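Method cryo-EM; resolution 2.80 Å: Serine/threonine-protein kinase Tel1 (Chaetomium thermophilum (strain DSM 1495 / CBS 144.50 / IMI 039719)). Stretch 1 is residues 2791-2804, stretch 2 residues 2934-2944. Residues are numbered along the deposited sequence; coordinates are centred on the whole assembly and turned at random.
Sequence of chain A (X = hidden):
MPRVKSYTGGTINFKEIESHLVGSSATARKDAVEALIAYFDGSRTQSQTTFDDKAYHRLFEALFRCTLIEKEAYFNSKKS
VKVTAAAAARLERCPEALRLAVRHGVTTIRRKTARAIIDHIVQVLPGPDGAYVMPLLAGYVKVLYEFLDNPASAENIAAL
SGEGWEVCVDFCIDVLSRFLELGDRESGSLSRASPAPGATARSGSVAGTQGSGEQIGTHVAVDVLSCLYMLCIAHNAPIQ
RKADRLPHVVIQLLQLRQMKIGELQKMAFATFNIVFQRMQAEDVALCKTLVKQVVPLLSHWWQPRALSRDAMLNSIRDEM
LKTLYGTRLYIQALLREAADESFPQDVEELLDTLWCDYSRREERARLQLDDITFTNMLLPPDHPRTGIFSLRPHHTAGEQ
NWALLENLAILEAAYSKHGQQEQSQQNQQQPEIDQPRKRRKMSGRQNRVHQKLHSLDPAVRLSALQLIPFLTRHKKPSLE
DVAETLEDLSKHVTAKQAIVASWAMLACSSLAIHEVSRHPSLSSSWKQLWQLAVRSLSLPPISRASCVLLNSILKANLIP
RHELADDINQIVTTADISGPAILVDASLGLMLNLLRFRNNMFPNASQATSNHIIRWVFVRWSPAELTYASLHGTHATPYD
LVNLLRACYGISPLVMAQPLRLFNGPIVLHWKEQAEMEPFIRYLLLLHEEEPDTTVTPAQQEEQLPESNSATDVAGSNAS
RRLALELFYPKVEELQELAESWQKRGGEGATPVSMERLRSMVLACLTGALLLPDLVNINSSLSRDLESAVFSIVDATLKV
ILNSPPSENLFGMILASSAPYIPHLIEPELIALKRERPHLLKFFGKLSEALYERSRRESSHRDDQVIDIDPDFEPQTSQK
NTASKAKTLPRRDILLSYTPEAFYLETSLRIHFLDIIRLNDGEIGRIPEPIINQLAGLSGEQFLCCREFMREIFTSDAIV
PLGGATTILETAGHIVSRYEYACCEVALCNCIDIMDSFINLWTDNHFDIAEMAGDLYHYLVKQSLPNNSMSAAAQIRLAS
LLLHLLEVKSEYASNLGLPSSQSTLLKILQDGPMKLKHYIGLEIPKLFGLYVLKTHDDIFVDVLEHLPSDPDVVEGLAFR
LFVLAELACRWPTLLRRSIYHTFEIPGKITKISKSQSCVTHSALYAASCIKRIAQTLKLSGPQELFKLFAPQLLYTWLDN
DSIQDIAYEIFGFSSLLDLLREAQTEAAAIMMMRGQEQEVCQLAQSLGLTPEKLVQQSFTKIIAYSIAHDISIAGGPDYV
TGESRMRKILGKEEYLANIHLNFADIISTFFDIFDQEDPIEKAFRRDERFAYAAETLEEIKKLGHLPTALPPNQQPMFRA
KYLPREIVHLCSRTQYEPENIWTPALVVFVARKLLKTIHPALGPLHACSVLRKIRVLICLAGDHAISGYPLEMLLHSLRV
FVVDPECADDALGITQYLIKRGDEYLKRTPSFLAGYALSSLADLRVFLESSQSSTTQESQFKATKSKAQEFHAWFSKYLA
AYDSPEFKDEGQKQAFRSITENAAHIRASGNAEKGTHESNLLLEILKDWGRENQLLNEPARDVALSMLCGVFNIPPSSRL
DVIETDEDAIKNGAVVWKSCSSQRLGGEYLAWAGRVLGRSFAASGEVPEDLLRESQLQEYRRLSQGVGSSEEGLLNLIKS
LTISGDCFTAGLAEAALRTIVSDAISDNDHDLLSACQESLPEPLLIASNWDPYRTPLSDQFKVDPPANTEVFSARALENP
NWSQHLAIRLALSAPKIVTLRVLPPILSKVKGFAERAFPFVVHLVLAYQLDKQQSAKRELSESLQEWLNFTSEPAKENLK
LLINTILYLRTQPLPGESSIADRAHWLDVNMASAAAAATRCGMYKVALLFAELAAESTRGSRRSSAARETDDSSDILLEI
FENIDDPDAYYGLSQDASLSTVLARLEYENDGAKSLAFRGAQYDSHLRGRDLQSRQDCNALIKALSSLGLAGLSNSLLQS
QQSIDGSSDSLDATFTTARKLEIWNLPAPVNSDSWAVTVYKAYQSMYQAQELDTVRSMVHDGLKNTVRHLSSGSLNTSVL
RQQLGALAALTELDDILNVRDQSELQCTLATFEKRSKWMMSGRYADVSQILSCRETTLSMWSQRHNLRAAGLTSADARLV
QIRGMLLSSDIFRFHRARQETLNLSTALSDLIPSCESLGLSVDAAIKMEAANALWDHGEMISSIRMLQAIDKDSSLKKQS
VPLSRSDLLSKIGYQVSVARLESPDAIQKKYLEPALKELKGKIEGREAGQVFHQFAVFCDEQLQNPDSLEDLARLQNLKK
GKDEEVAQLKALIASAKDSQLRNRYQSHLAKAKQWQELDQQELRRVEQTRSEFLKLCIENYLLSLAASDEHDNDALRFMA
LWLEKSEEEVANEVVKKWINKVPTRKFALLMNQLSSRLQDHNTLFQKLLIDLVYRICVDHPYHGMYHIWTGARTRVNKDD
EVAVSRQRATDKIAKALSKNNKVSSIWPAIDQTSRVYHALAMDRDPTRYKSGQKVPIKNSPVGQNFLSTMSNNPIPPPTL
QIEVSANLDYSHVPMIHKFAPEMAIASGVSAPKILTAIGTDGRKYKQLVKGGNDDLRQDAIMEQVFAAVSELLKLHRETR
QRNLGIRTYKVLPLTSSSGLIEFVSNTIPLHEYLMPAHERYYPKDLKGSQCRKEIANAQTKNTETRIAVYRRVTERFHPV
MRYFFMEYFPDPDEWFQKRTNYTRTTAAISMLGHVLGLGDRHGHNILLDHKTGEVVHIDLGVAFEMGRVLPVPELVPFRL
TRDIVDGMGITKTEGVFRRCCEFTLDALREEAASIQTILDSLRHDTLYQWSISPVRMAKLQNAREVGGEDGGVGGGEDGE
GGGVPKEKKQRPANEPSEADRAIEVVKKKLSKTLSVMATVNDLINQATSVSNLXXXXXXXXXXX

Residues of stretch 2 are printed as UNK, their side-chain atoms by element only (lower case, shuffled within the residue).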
# COMPACT_ATOMS: atom_id res chain seq x y z
N PRO A 2791 14.01 -2.10 42.25
CA PRO A 2791 13.95 -0.85 43.04
C PRO A 2791 14.27 0.40 42.25
O PRO A 2791 13.51 1.38 42.32
CB PRO A 2791 14.97 -1.11 44.15
CG PRO A 2791 14.95 -2.56 44.32
CD PRO A 2791 14.75 -3.15 42.97
N VAL A 2792 15.38 0.42 41.52
CA VAL A 2792 15.68 1.50 40.58
C VAL A 2792 15.39 0.98 39.18
O VAL A 2792 16.25 0.32 38.59
CB VAL A 2792 17.13 1.97 40.72
CG1 VAL A 2792 17.29 3.32 40.08
CG2 VAL A 2792 17.53 2.02 42.16
N PRO A 2793 14.22 1.25 38.62
CA PRO A 2793 13.79 0.53 37.42
C PRO A 2793 14.66 0.81 36.21
O PRO A 2793 15.34 1.83 36.12
CB PRO A 2793 12.37 1.05 37.20
CG PRO A 2793 11.98 1.67 38.47
CD PRO A 2793 13.21 2.20 39.08
N GLU A 2794 14.63 -0.13 35.27
CA GLU A 2794 15.29 0.01 33.97
C GLU A 2794 14.22 0.40 32.96
O GLU A 2794 13.49 -0.45 32.46
CB GLU A 2794 15.98 -1.28 33.56
CG GLU A 2794 17.12 -1.71 34.45
CD GLU A 2794 17.64 -3.09 34.12
OE1 GLU A 2794 17.11 -3.72 33.19
OE2 GLU A 2794 18.58 -3.55 34.80
N LEU A 2795 14.14 1.69 32.66
CA LEU A 2795 13.06 2.24 31.85
C LEU A 2795 13.52 2.62 30.45
O LEU A 2795 13.07 3.61 29.88
CB LEU A 2795 12.44 3.44 32.55
CG LEU A 2795 11.92 3.20 33.97
CD1 LEU A 2795 11.52 4.50 34.61
CD2 LEU A 2795 10.75 2.24 33.97
N VAL A 2796 14.42 1.83 29.87
CA VAL A 2796 14.86 2.04 28.49
C VAL A 2796 14.53 0.78 27.70
O VAL A 2796 14.56 -0.32 28.27
CB VAL A 2796 16.35 2.37 28.41
CG1 VAL A 2796 16.61 3.77 28.88
CG2 VAL A 2796 17.14 1.38 29.23
N PRO A 2797 14.22 0.87 26.41
CA PRO A 2797 13.91 -0.34 25.65
C PRO A 2797 15.12 -1.21 25.38
O PRO A 2797 14.99 -2.43 25.28
CB PRO A 2797 13.30 0.21 24.36
CG PRO A 2797 13.83 1.56 24.25
CD PRO A 2797 14.00 2.08 25.62
N PHE A 2798 16.30 -0.62 25.25
CA PHE A 2798 17.54 -1.34 25.00
C PHE A 2798 18.69 -0.41 25.33
O PHE A 2798 18.49 0.77 25.64
CB PHE A 2798 17.61 -1.86 23.57
CG PHE A 2798 17.12 -0.88 22.53
CD1 PHE A 2798 15.86 -1.01 22.00
CD2 PHE A 2798 17.92 0.14 22.08
CE1 PHE A 2798 15.42 -0.13 21.05
CE2 PHE A 2798 17.48 1.01 21.14
CZ PHE A 2798 16.23 0.87 20.62
N ARG A 2799 19.90 -0.94 25.26
CA ARG A 2799 21.10 -0.17 25.58
C ARG A 2799 21.59 0.55 24.34
O ARG A 2799 22.00 -0.09 23.37
CB ARG A 2799 22.19 -1.07 26.15
CG ARG A 2799 23.39 -0.29 26.60
CD ARG A 2799 24.41 -1.15 27.25
NE ARG A 2799 25.43 -0.32 27.87
CZ ARG A 2799 25.47 -0.03 29.16
NH1 ARG A 2799 26.42 0.74 29.64
NH2 ARG A 2799 24.56 -0.51 29.96
N LEU A 2800 21.53 1.87 24.35
CA LEU A 2800 21.99 2.72 23.26
C LEU A 2800 22.72 3.92 23.82
O LEU A 2800 22.42 5.07 23.49
CB LEU A 2800 20.82 3.14 22.37
CG LEU A 2800 21.09 3.51 20.92
CD1 LEU A 2800 21.68 2.34 20.20
CD2 LEU A 2800 19.81 3.92 20.27
N THR A 2801 23.67 3.69 24.71
CA THR A 2801 24.42 4.78 25.31
C THR A 2801 25.32 5.45 24.27
O THR A 2801 25.32 5.09 23.10
CB THR A 2801 25.22 4.27 26.50
OG1 THR A 2801 26.28 3.43 26.04
CG2 THR A 2801 24.34 3.48 27.40
N ARG A 2802 26.08 6.45 24.70
CA ARG A 2802 26.92 7.18 23.76
C ARG A 2802 28.06 6.32 23.23
O ARG A 2802 28.50 6.52 22.10
CB ARG A 2802 27.49 8.43 24.41
CG ARG A 2802 26.49 9.51 24.68
CD ARG A 2802 27.13 10.60 25.50
NE ARG A 2802 27.85 10.05 26.64
CZ ARG A 2802 28.93 10.60 27.17
NH1 ARG A 2802 29.42 11.72 26.66
NH2 ARG A 2802 29.52 10.03 28.20
N ASP A 2803 28.53 5.36 24.01
CA ASP A 2803 29.58 4.47 23.54
C ASP A 2803 29.06 3.43 22.56
O ASP A 2803 29.79 3.05 21.64
CB ASP A 2803 30.25 3.77 24.72
CG ASP A 2803 31.53 4.44 25.13
OD1 ASP A 2803 31.53 5.23 26.10
OD2 ASP A 2803 32.55 4.20 24.47
N ILE A 2804 27.83 2.96 22.72
CA ILE A 2804 27.30 2.03 21.73
C ILE A 2804 27.14 2.73 20.39
O ILE A 2804 27.43 2.15 19.34
CB ILE A 2804 25.98 1.41 22.22
CG1 ILE A 2804 26.22 0.11 22.98
CG2 ILE A 2804 25.08 1.08 21.07
CD1 ILE A 2804 26.99 0.27 24.22
N UNK A 2934 19.41 9.31 32.92
CA UNK A 2934 19.92 9.90 34.15
C UNK A 2934 19.36 9.24 35.39
O UNK A 2934 19.95 9.38 36.46
c UNK A 2934 19.62 11.39 34.18
N UNK A 2935 18.24 8.55 35.28
CA UNK A 2935 17.58 7.91 36.41
C UNK A 2935 17.75 6.39 36.37
O UNK A 2935 17.02 5.67 37.04
c UNK A 2935 16.10 8.31 36.48
c UNK A 2935 15.98 9.79 36.65
c UNK A 2935 15.39 7.87 35.24
N UNK A 2936 18.70 5.90 35.59
CA UNK A 2936 19.02 4.48 35.60
C UNK A 2936 19.99 4.17 36.73
O UNK A 2936 20.70 5.04 37.23
c UNK A 2936 19.42 3.68 31.84
c UNK A 2936 19.61 4.05 34.27
c UNK A 2936 18.66 3.96 33.08
c UNK A 2936 17.66 2.88 33.31
N UNK A 2937 20.00 2.91 37.14
CA UNK A 2937 20.87 2.46 38.21
C UNK A 2937 22.33 2.70 37.84
O UNK A 2937 22.71 2.64 36.67
c UNK A 2937 21.49 0.99 40.85
c UNK A 2937 21.48 0.42 39.59
c UNK A 2937 22.27 0.47 41.85
o UNK A 2937 23.80 -1.16 42.60
c UNK A 2937 20.63 0.99 38.50
c UNK A 2937 22.25 -0.70 39.38
c UNK A 2937 23.02 -0.64 41.60
c UNK A 2937 23.02 -1.23 40.37
N UNK A 2938 23.16 2.96 38.85
CA UNK A 2938 24.54 3.34 38.60
C UNK A 2938 25.38 2.18 38.08
O UNK A 2938 26.37 2.40 37.38
o UNK A 2938 25.46 2.88 40.78
c UNK A 2938 25.16 3.91 39.86
N UNK A 2939 25.02 0.95 38.43
CA UNK A 2939 25.74 -0.20 37.91
C UNK A 2939 25.45 -0.48 36.45
O UNK A 2939 26.25 -1.15 35.80
N UNK A 2940 24.31 -0.01 35.96
CA UNK A 2940 23.98 0.08 34.54
C UNK A 2940 24.69 1.32 34.05
O UNK A 2940 24.17 2.43 34.12
c UNK A 2940 21.16 -1.38 32.92
n UNK A 2940 20.69 -1.44 31.65
c UNK A 2940 21.06 -0.30 30.98
c UNK A 2940 21.85 -0.24 33.11
c UNK A 2940 20.83 0.09 29.68
c UNK A 2940 22.06 2.09 30.16
c UNK A 2940 21.33 1.29 29.29
c UNK A 2940 21.79 0.48 31.88
c UNK A 2940 22.29 1.70 31.45
c UNK A 2940 22.47 0.21 34.38
N UNK A 2941 25.92 1.16 33.56
CA UNK A 2941 26.75 2.34 33.35
C UNK A 2941 26.24 3.17 32.18
O UNK A 2941 26.64 2.95 31.04
c UNK A 2941 28.19 1.93 33.10
N UNK A 2942 25.37 4.14 32.46
CA UNK A 2942 24.76 4.90 31.38
C UNK A 2942 25.66 6.02 30.90
O UNK A 2942 25.58 6.43 29.74
c UNK A 2942 23.42 5.45 31.82
N UNK A 2943 26.50 6.55 31.79
CA UNK A 2943 27.48 7.55 31.38
C UNK A 2943 28.41 6.99 30.32
O UNK A 2943 28.83 7.72 29.41
c UNK A 2943 28.73 5.20 35.06
c UNK A 2943 28.29 8.01 32.60
c UNK A 2943 28.89 6.88 33.37
c UNK A 2943 30.70 5.38 33.76
c UNK A 2943 28.19 6.25 34.37
c UNK A 2943 30.15 6.42 33.08
c UNK A 2943 29.99 4.78 34.75
o UNK A 2943 30.55 3.73 35.44
N UNK A 2944 28.74 5.71 30.41
CA UNK A 2944 29.62 5.07 29.46
C UNK A 2944 28.96 5.01 28.10
O UNK A 2944 28.32 4.01 27.76
OXT UNK A 2944 29.05 5.95 27.32
c UNK A 2944 29.99 3.68 29.92

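Position 2934 has one side-chain carbon and lies out of reach of stretch 1. One carbon means alanine, Ala2934.

Position 2935 has three carbons, one carrying the other two. Its backbone O lies 3.9 Å from CG1 of Val2792. A fork at the first carbon without oxygen is valine. This is Val2935.

Position 2936 has four carbons, forked at the second. One tip reaches Glu2794 and the other approaches Val2796. This is leucine, Leu2936. Its CD2 is 3.8 Å from CA of Glu2794, and its CD1 is 4.1 Å from Val2796 CG1.

Position 2937 has one carbon, then a six-carbon ring bearing one oxygen. Its CB is 4.3 Å from CB of Val2792. That is tyrosine, Tyr2937.

Position 2938 has one carbon and one oxygen, and points away from stretch 1. This is serine, Ser2938.

Position 2939 has no side-chain atoms, so it is glycine. A CB on Gly2939 would clash with CE2 of Tyr2937, at 2.9 Å.

Position 2940 has one carbon, then fused five- and six-membered rings holding eight carbons and one nitrogen. The Arg2799 guanidinium lies over one face of this ring system. Only tryptophan fits. In Trp2940, CZ2 is 3.9 Å from Val2796 CG2, and CZ3 is 3.8 Å from Thr2801 CG2. A type I turn runs from Tyr2937 to Trp2940.

Position 2941 has one carbon. Its backbone O is 2.6 Å from NH1 of Arg2799. One carbon again means alanine, Ala2941.

Position 2942 also has one carbon, pointing away. Its backbone O is 3.9 Å from CB of Thr2801. It is Ala2942.

Position 2943 repeats the pattern of a carbon and a six-carbon ring with one oxygen. The side chain leaves at CB away from stretch 1, but the backbone O accepts a hydrogen bond from NH2 of Arg2802 at 2.7 Å. It is Tyr2943.

Position 2944 has one carbon and a terminal carboxylate. Its carboxylate meets Thr2801 and Asp2803. It is Ala2944, the last residue of the chain.

The contact has an apolar part and a polar end. Leu2936 and Trp2940 pack against Val2796. Arg2799 CZ sits 4.3 Å from the centroid of the Trp2940 six-membered ring, a cation-pi contact over the face. At the terminus, Thr2801 OG1 donates to Ala2944 O at 2.7 Å. Thr2801 is also the N-cap of the helix that follows. Asp2803 N gives a weak hydrogen bond to Ala2944 OXT at 3.4 Å. Asp2803 OD1 lies 2.9 Å from the same OXT, but both are acceptors of like charge, so this approach is no hydrogen bond.

Stretch 2 2934-2944: AVLYSGWAAYA
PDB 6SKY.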